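Local coordinates for protein putative amidohydrolase (Unidentified, PDB 3MKV) that probably hydrolyses dipeptides that end in proline, acting as a zinc-dependent prolidase of the amidohydrolase superfamily, at residues Thr56-Gly60 against Leu369-Val373; Leu61-His65 against Ser359-Leu363; Met97-Phe102 against Gln332-Ser336; Leu129-Arg134 against Met187-Gln191; Lys320-Gly324 against Ser354-Ser359. All coordinates share one frame; numbering follows the deposited sequence.

Contact 1 of 5, residues Thr56-Gly60 against Leu369-Val373; sequences TIMPG and LGRIV
Gly60 O and Gly370 N are joined by a single water, which donates to the carbonyl of Gly60 over 2.5 Å and accepts from the amide of Gly370 over 3.0 Å. The site lies where strand 56-63 runs from the small β domain into the TIM barrel of the amidohydrolase fold, and the covering loop 369-373 leads from helix 348-362 towards strand 380-383. Apart from the water, the two segments meet by packing. Pro59 lays its ring on the backbone of Gly370: CG comes to 3.5 Å from Gly370 O, while CB rests on the carbonyl carbon of the same residue. Gly370 has positive phi, and Ile372 two residues on is the centre of an inverse gamma turn. The side chain of Ile372 points toward the strand. Its CG1 branch stands anti to the carbonyl carbon (chi1 -68°) and is nearly extended beyond, which carries CD1 onto the strand backbone. Arg371 turns the other way, its NH1 in salt bridges with Asp15 and Asp17. Ile372 CD1 ends over the Met58-Pro59 peptide, 3.5 Å from Met58 C and 3.6 Å from Pro59 N. Ile57 CG2 lies 4.0 Å from Ile372 CD1, the two side chains crossing at about a right angle.

Contact 2 of 5, residues Leu61-His65 against Ser359-Leu363; sequences LIDLH and SAEVL. With ZN (zinc ion), chain I.
Ile62 and Ser359 mark the closest backbone approach, CA to CA 6.3 Å, where strand 61-63 passes the last turn of helix 348-362. The strand belongs to the start of the TIM barrel, and its chain turns a corner at Leu64 before reaching His65. Ile62 and Leu64 both face the helix. Ile62 lies against Ser359: its CG2 is 3.6 Å from Ser359 CB and meets Leu363 CD1 tip to tip, while CD1 reaches along to Ala360. Leu64, with CG beside its own backbone N (chi1 -78°), spreads its two methyls over different partners. CD1 meets Val362 CG2 end-on at 3.5 Å, and CD2 slides past Leu363 CD2 at 3.7 Å. Ser359 OG lies against Leu64 CG, but its polar bond is to Ser354 O, within the helix. On the other side of the strand the chemistry changes. Asp63 OD1 accepts a nearly straight bond from His65 N (2.8 Å, 170°), an Asx turn that spans the corner, and Asp63 OD2 is bonded to Thr325. His65 NE2 then binds zinc at 2.0 Å, alongside His67, Asp326 and the carboxylated Lys193, while His65 ND1 is hydrogen-bonded to Glu253. An apolar seam on one side of the strand thus backs a polar network on the other, which is consistent with a metal ligand whose orientation is set by its second shell.

Contact 3 of 5, residues Met97-Phe102 against Gln332-Ser336; sequences MLRRGF and QRLQS
A Schellman motif ends helix 83-99 here, with Gly101 as its C-prime residue, and the residues around it, Arg100 and Phe102, enclose Gln335 from the loop that follows the last strand position of the TIM barrel. Phe102 N reaches back to Met97 O, and Gly101 N to Leu98 O. Arg100 grips one oxygen with two nitrogens, side-on: NE donates to Gln335 OE1 at 2.9 Å in the carbonyl plane, on a lone pair, whereas NH2 comes to the same oxygen at 3.1 Å from 38° above that plane. The oxygen itself lies in the guanidinium plane, yet the amide and guanidinium planes are turned 66° apart. Gln335 gets there with CG anti to its backbone N (chi1 -165°) and the chain extended beyond, which also slides its amide over Phe102. Ring and amide are stacked nearly parallel, with Gln335 NE2 3.9 Å above the ring centre. Both ends of the amide are therefore engaged, since NE2 also donates to Asp63 OD2 in the second shell of the zinc site. Arg100 NH1 bonds Gln397 OE1. Around this core, Gln332 sends NE2 to the carbonyls of His67, a zinc ligand, and Ala70. The methyl CE of Met97 touches Gln332 OE1 at 3.5 Å, and Ser336 OG lies 3.3 Å from Arg100 CD.

Contact 4 of 5, residues Leu129-Arg134 against Met187-Gln191; sequences LFVSGR and MGADQ
Phe130 opens the contact with its carbonyl, which accepts from Gln191 NE2 at 3.2 Å; the donor stands 61° out of the carbonyl plane, although the bond is almost straight at the hydrogen. The ring of Phe130 meets Lys116 in a cation-pi contact. At Val131 the exchange is two-way. Its N donates to Asp190 OD2 at 2.7 Å, using the anti lone pair of the carboxylate, and its O accepts from Asp190 N at 2.8 Å, with Gln191 N adding a weak third bond. The same carboxylate oxygen forms a salt bridge with Lys116, which would probably stabilise its negative charge. Ser132 OG takes the other hydrogen of Gln191 NE2 at 3.0 Å while also bonding Asp107 O. Gln191 manages both bonds because CG lies between its backbone N and carbonyl carbon (chi1 73°) and the chain bends sharply at chi2 (-87°), folding the amide back over the strand. Ala189 CB then rests on Ser132 O at 3.7 Å. Last comes Arg134, whose guanidinium edge touches Met187 CE. The first segment holds the end of strand 128-131, parallel to strand 102-107, and the turn after it; the second carries the Schellman end of helix 174-187, at Gly188, and leads to carboxylated Lys193, a ligand of both zinc ions. Gln191 touches Arg106 of strand 102-107 and Leu232 of strand 232-235, while Met187 packs on Ser149 of a second subunit.

Contact 5 of 5, residues Lys320-Gly324 against Ser354-Ser359; sequences KMGFG and SATIVS
Ser359 OG stands between Phe323 N and Ser354 O and serves both: it donates to Ser354 O at 2.6 Å, in the carbonyl plane, and accepts a long, weak bond from Phe323 N at 3.4 Å, though a nearly straight one (170°). Ser354 O is gripped a second time by Ser359 N at 3.2 Å, the five-residue span of a π-type turn in helix 348-362. The helix is kinked there, and Ala355 O bonds to Ile62 instead. Segment 320-324 occupies the last strand position of the TIM barrel, just before the zinc ligand Asp326; its backbone bonds to Val273 on one side and Leu64 on the other. Packing follows. Phe323 sets CB against the helix, 3.6 Å from Ala355 CA and 3.8 Å from Ala355 CB. With CG anti to the backbone N (chi1 177°), its ring leads off towards Phe339, on which it stacks. Gly322 passes close over Ser354 and Ser359 with its bare backbone, CA 4.0 Å from Ser354 O. The short serine bond closes the π-type turn internally, while the link from Ser359 to segment 320-324 is weak, so the two segments meet here mainly by packing.

How the contacts relate
Contacts 1, 2, 3 and 5 are buried, whereas contact 4 is partly open and the one within reach of another subunit. Contacts 1 and 2 take successive parts of strand 56-63, and contacts 2 and 5 share Ser359 and helix 348-362, their centres only about 5 Å apart. Asp63 ties contact 2 to contact 3, and Phe102 meets Phe323 between contacts 3 and 5. Chemistry follows place. At the edge of the barrel, contact 1 is apolar with one bridging water; contact 2 meets the helix through apolar side chains, and contact 5 is weakly polar; contact 3 centres on a glutamine amide, and contact 4 joins a glutamine amide to backbone and carboxylate bonds.

Contact 1 of 5, residues Thr56-Gly60 against Leu369-Val373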
# COMPACT_ATOMS: atom_id res chain seq x y z
N THR A 56 -54.32 15.33 -29.63
CA THR A 56 -54.34 14.68 -28.32
C THR A 56 -53.34 15.27 -27.33
O THR A 56 -52.15 15.42 -27.62
CB THR A 56 -54.12 13.16 -28.43
OG1 THR A 56 -55.03 12.61 -29.41
CG2 THR A 56 -54.37 12.49 -27.09
N ILE A 57 -53.85 15.61 -26.16
CA ILE A 57 -53.00 16.07 -25.08
C ILE A 57 -52.86 14.93 -24.09
O ILE A 57 -53.84 14.48 -23.50
CB ILE A 57 -53.60 17.32 -24.41
CG1 ILE A 57 -53.82 18.42 -25.46
CG2 ILE A 57 -52.69 17.83 -23.29
CD1 ILE A 57 -54.53 19.65 -24.93
N MET A 58 -51.63 14.45 -23.92
CA MET A 58 -51.36 13.32 -23.03
C MET A 58 -50.18 13.62 -22.10
O MET A 58 -49.36 14.49 -22.38
CB MET A 58 -51.09 12.04 -23.84
CG MET A 58 -49.80 12.08 -24.64
SD MET A 58 -49.33 10.47 -25.30
CE MET A 58 -49.06 9.60 -23.76
N PRO A 59 -50.07 12.86 -21.00
CA PRO A 59 -48.98 13.09 -20.05
C PRO A 59 -47.62 12.73 -20.65
O PRO A 59 -47.55 11.93 -21.59
CB PRO A 59 -49.29 12.13 -18.89
CG PRO A 59 -50.67 11.60 -19.16
CD PRO A 59 -50.93 11.72 -20.61
N GLY A 60 -46.56 13.33 -20.12
CA GLY A 60 -45.19 12.97 -20.48
C GLY A 60 -44.93 11.49 -20.30
O GLY A 60 -45.39 10.87 -19.33
N LEU A 369 -46.49 12.66 -11.46
CA LEU A 369 -46.14 12.46 -12.86
C LEU A 369 -47.08 11.42 -13.49
O LEU A 369 -47.86 10.78 -12.78
CB LEU A 369 -44.68 12.00 -13.01
CG LEU A 369 -43.51 12.84 -12.47
CD1 LEU A 369 -42.21 12.06 -12.54
CD2 LEU A 369 -43.36 14.18 -13.18
N GLY A 370 -47.00 11.25 -14.81
CA GLY A 370 -47.79 10.26 -15.53
C GLY A 370 -49.28 10.53 -15.64
O GLY A 370 -50.01 9.73 -16.23
N ARG A 371 -49.73 11.64 -15.07
CA ARG A 371 -51.14 12.02 -15.09
C ARG A 371 -51.28 13.54 -15.13
O ARG A 371 -50.67 14.25 -14.33
CB ARG A 371 -51.84 11.49 -13.83
CG ARG A 371 -52.29 10.04 -13.90
CD ARG A 371 -53.80 9.91 -14.16
NE ARG A 371 -54.59 10.76 -13.28
CZ ARG A 371 -55.86 10.54 -12.95
NH1 ARG A 371 -56.51 9.48 -13.42
NH2 ARG A 371 -56.50 11.39 -12.15
N ILE A 372 -52.09 14.04 -16.05
CA ILE A 372 -52.37 15.47 -16.10
C ILE A 372 -53.45 15.86 -15.08
O ILE A 372 -54.64 15.87 -15.39
CB ILE A 372 -52.80 15.92 -17.51
CG1 ILE A 372 -51.62 15.80 -18.48
CG2 ILE A 372 -53.32 17.34 -17.49
CD1 ILE A 372 -52.04 15.71 -19.93
N VAL A 373 -53.01 16.15 -13.85
CA VAL A 373 -53.90 16.50 -12.75
C VAL A 373 -53.35 17.72 -12.02
O VAL A 373 -52.15 17.97 -12.05
CB VAL A 373 -54.03 15.36 -11.71
CG1 VAL A 373 -54.83 14.20 -12.27
CG2 VAL A 373 -52.66 14.91 -11.23
O HOH W 1 -45.41 12.23 -17.19

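Contact 2 of 5, residues Leu61-His65 against Ser359-Leu363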
# COMPACT_ATOMS: atom_id res chain seq x y z
N LEU A 61 -44.19 10.90 -21.24
CA LEU A 61 -43.90 9.48 -21.17
C LEU A 61 -42.72 9.24 -20.22
O LEU A 61 -41.86 10.11 -20.07
CB LEU A 61 -43.56 8.92 -22.54
CG LEU A 61 -44.56 9.13 -23.67
CD1 LEU A 61 -43.82 8.99 -25.00
CD2 LEU A 61 -45.67 8.12 -23.58
N ILE A 62 -42.70 8.06 -19.60
CA ILE A 62 -41.66 7.69 -18.64
C ILE A 62 -40.97 6.38 -19.07
O ILE A 62 -41.64 5.38 -19.31
CB ILE A 62 -42.27 7.51 -17.23
CG1 ILE A 62 -43.08 8.76 -16.85
CG2 ILE A 62 -41.19 7.20 -16.19
CD1 ILE A 62 -43.65 8.75 -15.43
N ASP A 63 -39.65 6.40 -19.18
CA ASP A 63 -38.90 5.16 -19.43
C ASP A 63 -38.08 4.75 -18.21
O ASP A 63 -37.20 5.50 -17.74
CB ASP A 63 -38.02 5.26 -20.68
CG ASP A 63 -37.37 3.94 -21.04
OD1 ASP A 63 -37.19 3.10 -20.14
OD2 ASP A 63 -37.04 3.74 -22.23
N LEU A 64 -38.36 3.54 -17.70
CA LEU A 64 -37.85 3.09 -16.41
C LEU A 64 -36.51 2.39 -16.50
O LEU A 64 -35.95 1.97 -15.49
CB LEU A 64 -38.86 2.17 -15.73
CG LEU A 64 -40.08 2.79 -15.05
CD1 LEU A 64 -40.93 1.70 -14.37
CD2 LEU A 64 -39.64 3.85 -14.04
N HIS A 65 -35.98 2.25 -17.71
CA HIS A 65 -34.71 1.55 -17.88
C HIS A 65 -33.91 2.05 -19.07
O HIS A 65 -34.00 1.50 -20.16
CB HIS A 65 -34.93 0.03 -17.98
CG HIS A 65 -33.70 -0.77 -17.72
ND1 HIS A 65 -33.61 -1.71 -16.71
CD2 HIS A 65 -32.49 -0.77 -18.33
CE1 HIS A 65 -32.41 -2.24 -16.71
NE2 HIS A 65 -31.70 -1.69 -17.68
N SER A 359 -45.41 3.47 -14.35
CA SER A 359 -44.05 3.93 -14.17
C SER A 359 -43.93 5.00 -13.09
O SER A 359 -43.00 4.99 -12.30
CB SER A 359 -43.50 4.46 -15.50
OG SER A 359 -43.22 3.38 -16.37
N ALA A 360 -44.89 5.93 -13.05
CA ALA A 360 -44.91 6.96 -12.03
C ALA A 360 -45.00 6.34 -10.63
O ALA A 360 -44.44 6.85 -9.66
CB ALA A 360 -46.07 7.91 -12.26
N GLU A 361 -45.71 5.22 -10.56
CA GLU A 361 -45.88 4.52 -9.30
C GLU A 361 -44.52 3.97 -8.87
O GLU A 361 -44.10 4.13 -7.72
CB GLU A 361 -46.89 3.39 -9.48
CG GLU A 361 -47.88 3.25 -8.33
CD GLU A 361 -48.76 2.01 -8.47
OE1 GLU A 361 -49.06 1.61 -9.62
OE2 GLU A 361 -49.16 1.45 -7.42
N VAL A 362 -43.83 3.34 -9.82
CA VAL A 362 -42.48 2.83 -9.58
C VAL A 362 -41.54 3.89 -9.00
O VAL A 362 -40.62 3.57 -8.25
CB VAL A 362 -41.86 2.27 -10.87
CG1 VAL A 362 -40.39 1.95 -10.64
CG2 VAL A 362 -42.64 1.04 -11.34
N LEU A 363 -41.76 5.15 -9.36
CA LEU A 363 -40.87 6.24 -8.98
C LEU A 363 -41.31 6.93 -7.71
O LEU A 363 -40.65 7.87 -7.25
CB LEU A 363 -40.80 7.29 -10.10
CG LEU A 363 -40.34 6.86 -11.49
CD1 LEU A 363 -40.56 7.97 -12.50
CD2 LEU A 363 -38.87 6.46 -11.48
ZN ZN I . -29.85 -2.09 -18.46

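Contact 3 of 5, residues Met97-Phe102 against Gln332-Ser336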
# COMPACT_ATOMS: atom_id res chain seq x y z
N MET A 97 -34.21 11.58 -26.44
CA MET A 97 -35.20 10.89 -25.61
C MET A 97 -36.36 11.83 -25.40
O MET A 97 -37.52 11.45 -25.55
CB MET A 97 -34.63 10.46 -24.24
CG MET A 97 -33.52 9.39 -24.30
SD MET A 97 -32.89 8.93 -22.66
CE MET A 97 -31.99 7.46 -23.03
N LEU A 98 -36.02 13.07 -25.05
CA LEU A 98 -37.00 14.12 -24.81
C LEU A 98 -37.85 14.39 -26.06
O LEU A 98 -39.06 14.56 -25.97
CB LEU A 98 -36.30 15.39 -24.35
CG LEU A 98 -37.18 16.50 -23.79
CD1 LEU A 98 -38.14 15.97 -22.71
CD2 LEU A 98 -36.30 17.63 -23.24
N ARG A 99 -37.19 14.40 -27.22
CA ARG A 99 -37.87 14.62 -28.50
C ARG A 99 -38.89 13.53 -28.80
O ARG A 99 -39.90 13.80 -29.44
CB ARG A 99 -36.85 14.71 -29.65
CG ARG A 99 -37.46 15.18 -30.98
CD ARG A 99 -38.19 16.51 -30.80
NE ARG A 99 -39.10 16.82 -31.90
CZ ARG A 99 -40.41 16.56 -31.89
NH1 ARG A 99 -40.97 15.98 -30.83
NH2 ARG A 99 -41.16 16.89 -32.94
N ARG A 100 -38.61 12.31 -28.35
CA ARG A 100 -39.54 11.18 -28.49
C ARG A 100 -40.66 11.22 -27.44
O ARG A 100 -41.46 10.29 -27.32
CB ARG A 100 -38.78 9.84 -28.38
CG ARG A 100 -37.74 9.63 -29.48
CD ARG A 100 -37.21 8.18 -29.52
NE ARG A 100 -36.14 7.93 -28.56
CZ ARG A 100 -34.85 8.13 -28.80
NH1 ARG A 100 -34.45 8.60 -29.97
NH2 ARG A 100 -33.94 7.88 -27.86
N GLY A 101 -40.71 12.29 -26.65
CA GLY A 101 -41.78 12.45 -25.67
C GLY A 101 -41.46 12.00 -24.26
O GLY A 101 -42.28 12.14 -23.36
N PHE A 102 -40.27 11.46 -24.04
CA PHE A 102 -39.92 10.97 -22.72
C PHE A 102 -39.46 12.11 -21.81
O PHE A 102 -38.35 12.63 -21.94
CB PHE A 102 -38.88 9.85 -22.82
CG PHE A 102 -39.41 8.62 -23.50
CD1 PHE A 102 -40.09 7.65 -22.78
CD2 PHE A 102 -39.25 8.45 -24.87
CE1 PHE A 102 -40.59 6.52 -23.40
CE2 PHE A 102 -39.75 7.31 -25.50
CZ PHE A 102 -40.42 6.35 -24.76
N GLN A 332 -30.13 3.11 -29.47
CA GLN A 332 -30.88 4.02 -28.62
C GLN A 332 -31.96 4.74 -29.42
O GLN A 332 -32.96 5.18 -28.85
CB GLN A 332 -29.96 5.05 -27.97
CG GLN A 332 -28.97 4.44 -26.99
CD GLN A 332 -28.97 5.12 -25.64
OE1 GLN A 332 -29.96 5.75 -25.25
NE2 GLN A 332 -27.88 4.99 -24.90
N ARG A 333 -31.77 4.86 -30.72
CA ARG A 333 -32.74 5.61 -31.53
C ARG A 333 -34.11 4.90 -31.61
O ARG A 333 -35.11 5.52 -32.00
CB ARG A 333 -32.20 5.82 -32.94
CG ARG A 333 -32.87 4.94 -33.97
CD ARG A 333 -32.04 3.73 -34.31
NE ARG A 333 -31.25 3.95 -35.51
CZ ARG A 333 -30.90 2.99 -36.37
NH1 ARG A 333 -31.28 1.73 -36.16
NH2 ARG A 333 -30.18 3.29 -37.44
N LEU A 334 -34.13 3.62 -31.22
CA LEU A 334 -35.29 2.75 -31.39
C LEU A 334 -36.23 2.74 -30.20
O LEU A 334 -37.26 2.06 -30.21
CB LEU A 334 -34.83 1.31 -31.68
CG LEU A 334 -34.13 1.08 -33.03
CD1 LEU A 334 -33.33 -0.21 -33.03
CD2 LEU A 334 -35.15 1.09 -34.18
N GLN A 335 -35.89 3.50 -29.17
CA GLN A 335 -36.70 3.56 -27.96
C GLN A 335 -38.22 3.46 -28.20
O GLN A 335 -38.90 2.62 -27.60
CB GLN A 335 -36.37 4.85 -27.21
CG GLN A 335 -36.85 4.89 -25.78
CD GLN A 335 -36.36 6.15 -25.09
OE1 GLN A 335 -36.06 7.14 -25.75
NE2 GLN A 335 -36.28 6.11 -23.76
N SER A 336 -38.77 4.32 -29.04
CA SER A 336 -40.22 4.35 -29.23
C SER A 336 -40.82 3.05 -29.80
O SER A 336 -42.03 2.84 -29.72
CB SER A 336 -40.62 5.53 -30.10
OG SER A 336 -40.21 6.73 -29.50

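Contact 4 of 5, residues Leu129-Arg134 against Met187-Gln191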
# COMPACT_ATOMS: atom_id res chain seq x y z
N LEU A 129 -34.21 13.15 -14.70
CA LEU A 129 -33.40 11.94 -14.50
C LEU A 129 -33.55 11.35 -13.11
O LEU A 129 -33.32 12.02 -12.11
CB LEU A 129 -31.93 12.22 -14.76
CG LEU A 129 -31.43 12.48 -16.19
CD1 LEU A 129 -29.91 12.52 -16.19
CD2 LEU A 129 -31.92 11.41 -17.15
N PHE A 130 -33.94 10.09 -13.05
CA PHE A 130 -33.87 9.33 -11.80
C PHE A 130 -32.74 8.32 -11.94
O PHE A 130 -32.90 7.29 -12.61
CB PHE A 130 -35.19 8.61 -11.52
CG PHE A 130 -36.25 9.50 -10.94
CD1 PHE A 130 -36.95 10.39 -11.75
CD2 PHE A 130 -36.56 9.44 -9.59
CE1 PHE A 130 -37.93 11.20 -11.22
CE2 PHE A 130 -37.54 10.26 -9.06
CZ PHE A 130 -38.23 11.14 -9.87
N VAL A 131 -31.61 8.62 -11.30
CA VAL A 131 -30.37 7.89 -11.54
C VAL A 131 -30.04 6.84 -10.48
O VAL A 131 -30.36 6.98 -9.30
CB VAL A 131 -29.20 8.87 -11.70
CG1 VAL A 131 -29.52 9.92 -12.78
CG2 VAL A 131 -28.90 9.55 -10.38
N SER A 132 -29.37 5.78 -10.93
CA SER A 132 -28.96 4.68 -10.07
C SER A 132 -27.50 4.80 -9.62
O SER A 132 -27.08 4.09 -8.72
CB SER A 132 -29.11 3.36 -10.83
OG SER A 132 -30.47 3.04 -11.05
N GLY A 133 -26.75 5.70 -10.25
CA GLY A 133 -25.30 5.70 -10.13
C GLY A 133 -24.75 4.48 -10.86
O GLY A 133 -25.20 4.14 -11.96
N ARG A 134 -23.77 3.81 -10.26
CA ARG A 134 -23.24 2.59 -10.85
C ARG A 134 -23.97 1.35 -10.35
O ARG A 134 -24.25 1.22 -9.16
CB ARG A 134 -21.75 2.47 -10.56
CG ARG A 134 -20.90 3.38 -11.40
CD ARG A 134 -19.46 3.37 -10.91
NE ARG A 134 -19.30 4.09 -9.64
CZ ARG A 134 -18.27 3.91 -8.82
NH1 ARG A 134 -17.34 3.02 -9.12
NH2 ARG A 134 -18.17 4.61 -7.70
N MET A 187 -23.37 10.09 -3.01
CA MET A 187 -23.03 10.77 -4.25
C MET A 187 -24.28 11.29 -4.98
O MET A 187 -24.17 12.08 -5.93
CB MET A 187 -22.13 9.90 -5.15
CG MET A 187 -20.63 10.07 -4.86
SD MET A 187 -19.43 9.11 -5.83
CE MET A 187 -20.09 7.47 -5.70
N GLY A 188 -25.46 10.86 -4.53
CA GLY A 188 -26.74 11.41 -5.01
C GLY A 188 -27.67 10.49 -5.78
O GLY A 188 -28.65 10.96 -6.37
N ALA A 189 -27.39 9.19 -5.80
CA ALA A 189 -28.29 8.21 -6.44
C ALA A 189 -29.73 8.31 -5.94
O ALA A 189 -29.97 8.44 -4.74
CB ALA A 189 -27.78 6.79 -6.22
N ASP A 190 -30.70 8.24 -6.86
CA ASP A 190 -32.11 8.26 -6.47
C ASP A 190 -32.58 6.87 -6.03
O ASP A 190 -33.57 6.75 -5.31
CB ASP A 190 -32.97 8.73 -7.64
CG ASP A 190 -32.63 10.14 -8.08
OD1 ASP A 190 -32.77 11.08 -7.26
OD2 ASP A 190 -32.23 10.31 -9.25
N GLN A 191 -31.89 5.83 -6.48
CA GLN A 191 -32.27 4.45 -6.16
C GLN A 191 -31.08 3.57 -6.47
O GLN A 191 -30.09 4.06 -7.01
CB GLN A 191 -33.49 3.99 -6.98
CG GLN A 191 -33.21 3.73 -8.45
CD GLN A 191 -33.33 4.99 -9.30
OE1 GLN A 191 -34.09 5.89 -8.97
NE2 GLN A 191 -32.57 5.05 -10.40

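Contact 5 of 5, residues Lys320-Gly324 against Ser354-Ser359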
# COMPACT_ATOMS: atom_id res chain seq x y z
N LYS A 320 -47.93 -5.90 -12.07
CA LYS A 320 -47.71 -4.50 -12.40
C LYS A 320 -46.44 -4.36 -13.27
O LYS A 320 -45.32 -4.60 -12.80
CB LYS A 320 -47.59 -3.67 -11.12
CG LYS A 320 -48.93 -3.45 -10.41
CD LYS A 320 -48.83 -3.52 -8.90
CE LYS A 320 -47.93 -2.44 -8.31
NZ LYS A 320 -47.48 -2.78 -6.92
N MET A 321 -46.64 -3.98 -14.53
CA MET A 321 -45.55 -3.83 -15.50
C MET A 321 -45.25 -2.36 -15.80
O MET A 321 -46.15 -1.56 -15.99
CB MET A 321 -45.87 -4.56 -16.80
CG MET A 321 -45.69 -6.06 -16.70
SD MET A 321 -45.93 -6.92 -18.26
CE MET A 321 -47.72 -7.03 -18.31
N GLY A 322 -43.96 -2.02 -15.85
CA GLY A 322 -43.54 -0.67 -16.19
C GLY A 322 -42.99 -0.66 -17.60
O GLY A 322 -42.88 -1.69 -18.24
N PHE A 323 -42.63 0.51 -18.10
CA PHE A 323 -42.12 0.63 -19.46
C PHE A 323 -40.61 0.82 -19.45
O PHE A 323 -40.08 1.65 -18.70
CB PHE A 323 -42.84 1.79 -20.16
CG PHE A 323 -42.36 2.06 -21.56
CD1 PHE A 323 -43.10 1.64 -22.66
CD2 PHE A 323 -41.19 2.77 -21.79
CE1 PHE A 323 -42.68 1.91 -23.96
CE2 PHE A 323 -40.76 3.05 -23.09
CZ PHE A 323 -41.51 2.61 -24.17
N GLY A 324 -39.90 0.04 -20.26
CA GLY A 324 -38.46 0.17 -20.34
C GLY A 324 -37.93 -0.24 -21.69
O GLY A 324 -38.60 -0.96 -22.44
N SER A 354 -48.53 1.79 -18.87
CA SER A 354 -47.18 1.36 -18.56
C SER A 354 -46.22 2.52 -18.46
O SER A 354 -45.47 2.64 -17.48
CB SER A 354 -46.68 0.41 -19.63
OG SER A 354 -46.74 -0.91 -19.16
N ALA A 355 -46.25 3.37 -19.49
CA ALA A 355 -45.27 4.42 -19.66
C ALA A 355 -45.67 5.67 -18.92
O ALA A 355 -45.07 6.73 -19.13
CB ALA A 355 -45.08 4.73 -21.11
N THR A 356 -46.67 5.55 -18.05
CA THR A 356 -47.25 6.72 -17.41
C THR A 356 -47.55 6.46 -15.93
O THR A 356 -46.67 6.61 -15.08
CB THR A 356 -48.53 7.24 -18.15
OG1 THR A 356 -49.44 6.15 -18.36
CG2 THR A 356 -48.16 7.85 -19.52
N ILE A 357 -48.78 6.07 -15.63
CA ILE A 357 -49.18 5.93 -14.23
C ILE A 357 -48.48 4.78 -13.52
O ILE A 357 -48.20 4.87 -12.33
CB ILE A 357 -50.71 5.82 -14.05
CG1 ILE A 357 -51.29 4.70 -14.91
CG2 ILE A 357 -51.39 7.15 -14.32
CD1 ILE A 357 -52.74 4.42 -14.60
N VAL A 358 -48.22 3.69 -14.24
CA VAL A 358 -47.54 2.56 -13.64
C VAL A 358 -46.10 2.94 -13.34
O VAL A 358 -45.62 2.76 -12.21
CB VAL A 358 -47.57 1.32 -14.56
CG1 VAL A 358 -46.90 0.14 -13.86
CG2 VAL A 358 -49.01 0.97 -14.97
N SER A 359 -45.41 3.47 -14.35
CA SER A 359 -44.05 3.93 -14.17
C SER A 359 -43.93 5.00 -13.09
O SER A 359 -43.00 4.99 -12.30
CB SER A 359 -43.50 4.46 -15.50
OG SER A 359 -43.22 3.38 -16.37